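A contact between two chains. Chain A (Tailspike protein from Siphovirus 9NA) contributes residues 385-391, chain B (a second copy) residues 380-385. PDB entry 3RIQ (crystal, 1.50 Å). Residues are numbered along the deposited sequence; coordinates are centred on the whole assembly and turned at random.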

# COMPACT_ATOMS: atom_id res chain seq x y z
N ILE A 385 -4.42 2.14 -12.70
CA ILE A 385 -3.24 2.72 -13.30
C ILE A 385 -3.38 4.24 -13.25
O ILE A 385 -4.40 4.78 -13.67
CB ILE A 385 -3.13 2.25 -14.79
CG1 ILE A 385 -3.18 0.70 -14.88
CG2 ILE A 385 -1.89 2.89 -15.48
CD1 ILE A 385 -2.03 -0.07 -14.17
N MET A 386 -2.36 4.92 -12.74
CA MET A 386 -2.35 6.39 -12.76
C MET A 386 -1.07 6.84 -13.44
O MET A 386 0.03 6.42 -13.06
CB MET A 386 -2.46 6.96 -11.34
CG MET A 386 -3.81 6.70 -10.66
SD MET A 386 -4.06 7.71 -9.20
CE MET A 386 -2.84 7.06 -8.08
N VAL A 387 -1.20 7.67 -14.48
CA VAL A 387 -0.04 8.25 -15.14
C VAL A 387 -0.11 9.78 -15.07
O VAL A 387 -1.18 10.37 -15.25
CB VAL A 387 -0.02 7.81 -16.61
CG1 VAL A 387 1.07 8.54 -17.41
CG2 VAL A 387 0.23 6.29 -16.70
N HIS A 388 1.02 10.43 -14.82
CA HIS A 388 1.09 11.88 -14.94
C HIS A 388 2.34 12.22 -15.71
O HIS A 388 3.40 12.37 -15.13
CB HIS A 388 1.09 12.57 -13.57
CG HIS A 388 0.92 14.05 -13.65
ND1 HIS A 388 0.60 14.82 -12.56
CD2 HIS A 388 0.96 14.90 -14.72
CE1 HIS A 388 0.49 16.09 -12.94
NE2 HIS A 388 0.69 16.16 -14.24
N ALA A 389 2.21 12.30 -17.03
CA ALA A 389 3.34 12.60 -17.90
C ALA A 389 3.56 14.11 -17.88
O ALA A 389 2.59 14.88 -17.87
CB ALA A 389 3.02 12.14 -19.30
N TYR A 390 4.82 14.54 -17.88
CA TYR A 390 5.15 15.98 -17.94
C TYR A 390 5.60 16.35 -19.35
O TYR A 390 6.24 17.41 -19.57
CB TYR A 390 6.25 16.30 -16.91
CG TYR A 390 5.88 16.23 -15.42
CD1 TYR A 390 4.67 15.68 -14.98
CD2 TYR A 390 6.79 16.65 -14.44
CE1 TYR A 390 4.34 15.62 -13.62
CE2 TYR A 390 6.48 16.56 -13.07
CZ TYR A 390 5.25 16.03 -12.67
OH TYR A 390 4.93 15.93 -11.30
N THR A 391 5.29 15.45 -20.28
CA THR A 391 5.53 15.65 -21.71
C THR A 391 4.37 15.05 -22.51
O THR A 391 3.69 14.11 -22.03
CB THR A 391 6.84 14.97 -22.15
OG1 THR A 391 7.05 15.18 -23.57
CG2 THR A 391 6.80 13.46 -21.87
N SER B 380 0.31 22.04 -5.31
CA SER B 380 0.68 20.63 -5.23
C SER B 380 -0.04 19.80 -6.31
O SER B 380 -0.91 20.32 -7.03
CB SER B 380 0.45 20.07 -3.81
OG SER B 380 1.42 20.65 -2.96
N ARG B 381 0.37 18.53 -6.45
CA ARG B 381 -0.20 17.68 -7.51
C ARG B 381 -0.78 16.46 -6.80
O ARG B 381 -0.03 15.71 -6.16
CB ARG B 381 0.89 17.26 -8.50
CG ARG B 381 1.47 18.45 -9.28
CD ARG B 381 2.85 18.17 -9.91
NE ARG B 381 3.89 18.01 -8.88
CZ ARG B 381 4.61 18.99 -8.31
NH1 ARG B 381 4.41 20.26 -8.65
NH2 ARG B 381 5.55 18.69 -7.40
N LEU B 382 -2.09 16.25 -6.92
CA LEU B 382 -2.79 15.18 -6.19
C LEU B 382 -3.34 14.17 -7.17
O LEU B 382 -4.00 14.58 -8.15
CB LEU B 382 -3.96 15.74 -5.37
CG LEU B 382 -3.63 16.66 -4.19
CD1 LEU B 382 -3.11 18.00 -4.65
CD2 LEU B 382 -4.87 16.85 -3.33
N ARG B 383 -3.08 12.88 -6.91
CA ARG B 383 -3.57 11.82 -7.82
C ARG B 383 -4.09 10.67 -6.97
O ARG B 383 -3.32 10.11 -6.19
CB ARG B 383 -2.52 11.29 -8.81
CG ARG B 383 -1.78 12.32 -9.66
CD ARG B 383 -0.45 12.59 -9.09
NE ARG B 383 0.45 13.44 -9.89
CZ ARG B 383 1.65 13.82 -9.45
NH1 ARG B 383 2.08 13.42 -8.24
NH2 ARG B 383 2.42 14.61 -10.19
N GLY B 384 -5.35 10.30 -7.15
CA GLY B 384 -5.89 9.17 -6.42
C GLY B 384 -6.31 9.61 -5.04
O GLY B 384 -5.58 9.41 -4.07
N ILE B 385 -7.47 10.25 -4.96
CA ILE B 385 -7.95 10.85 -3.73
C ILE B 385 -9.34 10.28 -3.45
O ILE B 385 -10.21 10.30 -4.32
CB ILE B 385 -8.03 12.40 -3.91
CG1 ILE B 385 -6.67 12.97 -4.38
CG2 ILE B 385 -8.59 13.07 -2.62
CD1 ILE B 385 -5.47 12.78 -3.42

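The side chains of chain A meet side chains and some backbone of chain B; no sheet is shared. Strand 385-388 of chain A and the chain B strand around 381-383 run roughly antiparallel, at 160° between their N-to-C directions. Their axes come no closer than 9.4 Å. That is too far for backbone hydrogen bonds, and none joins the stretches. Met A386 lies across from Arg B383, with 7.4 Å between their CA atoms.

Alternation along each strand selects the residues that meet. The CA-to-CB bonds of Met A386 and His A388 point toward chain B, while that of Val A387 points away. On chain B, Arg B381 and Arg B383 point toward chain A and Leu B382 points away. Tyr A390, in the loop after the chain A strand, also points toward the contact. About 281 Å² is buried in all.

Arg B383 donates both hydrogen bonds that cross between the stretches. Its NE donates a hydrogen bond to ND1 of His A388 at 3.0 Å, with an N-H...acceptor angle of 147°. As acceptor, ND1 offers its ring lone pair to the guanidinium. Arg B383 NH2 also lies 3.0 Å from His A388 ND1. The same NH2 donates to Tyr A390 OH at 3.0 Å, but the angle of 121° makes this bond weak. Both acceptors sit at the guanidinium edge, near its plane, where its N-H groups point. NH2 has a further hydrogen-bond partner elsewhere in the structure, as does NH1. All three guanidinium nitrogens of Arg B383 therefore have partners, although it is buried.

Arg B381 approaches the same tyrosine without bonding to it. Its NE lies 3.4 Å from Tyr A390 OH, but the angle is poor. The NE, NH1 and NH2 of Arg B381 are all satisfied elsewhere. Its contact with His A388 is looser, with CD 4.4 Å from ring atom CE1.

Met A386 fills the other end of the contact by packing. Its SD lies 3.9 Å from CB of Arg B383 and 3.5 Å from N of Gly B384, and its CE is 3.6 Å from O of Arg B383. The flexible thioether thus rests against both the side chain and the backbone of chain B, just where that chain turns a corner. The sulfur has a hydrogen-bond partner elsewhere.

Gly B384 suits this corner in two ways. Its positive phi of 82° favours glycine. An ideal CB would also lie 2.8 Å from CE of Met A386, a clash.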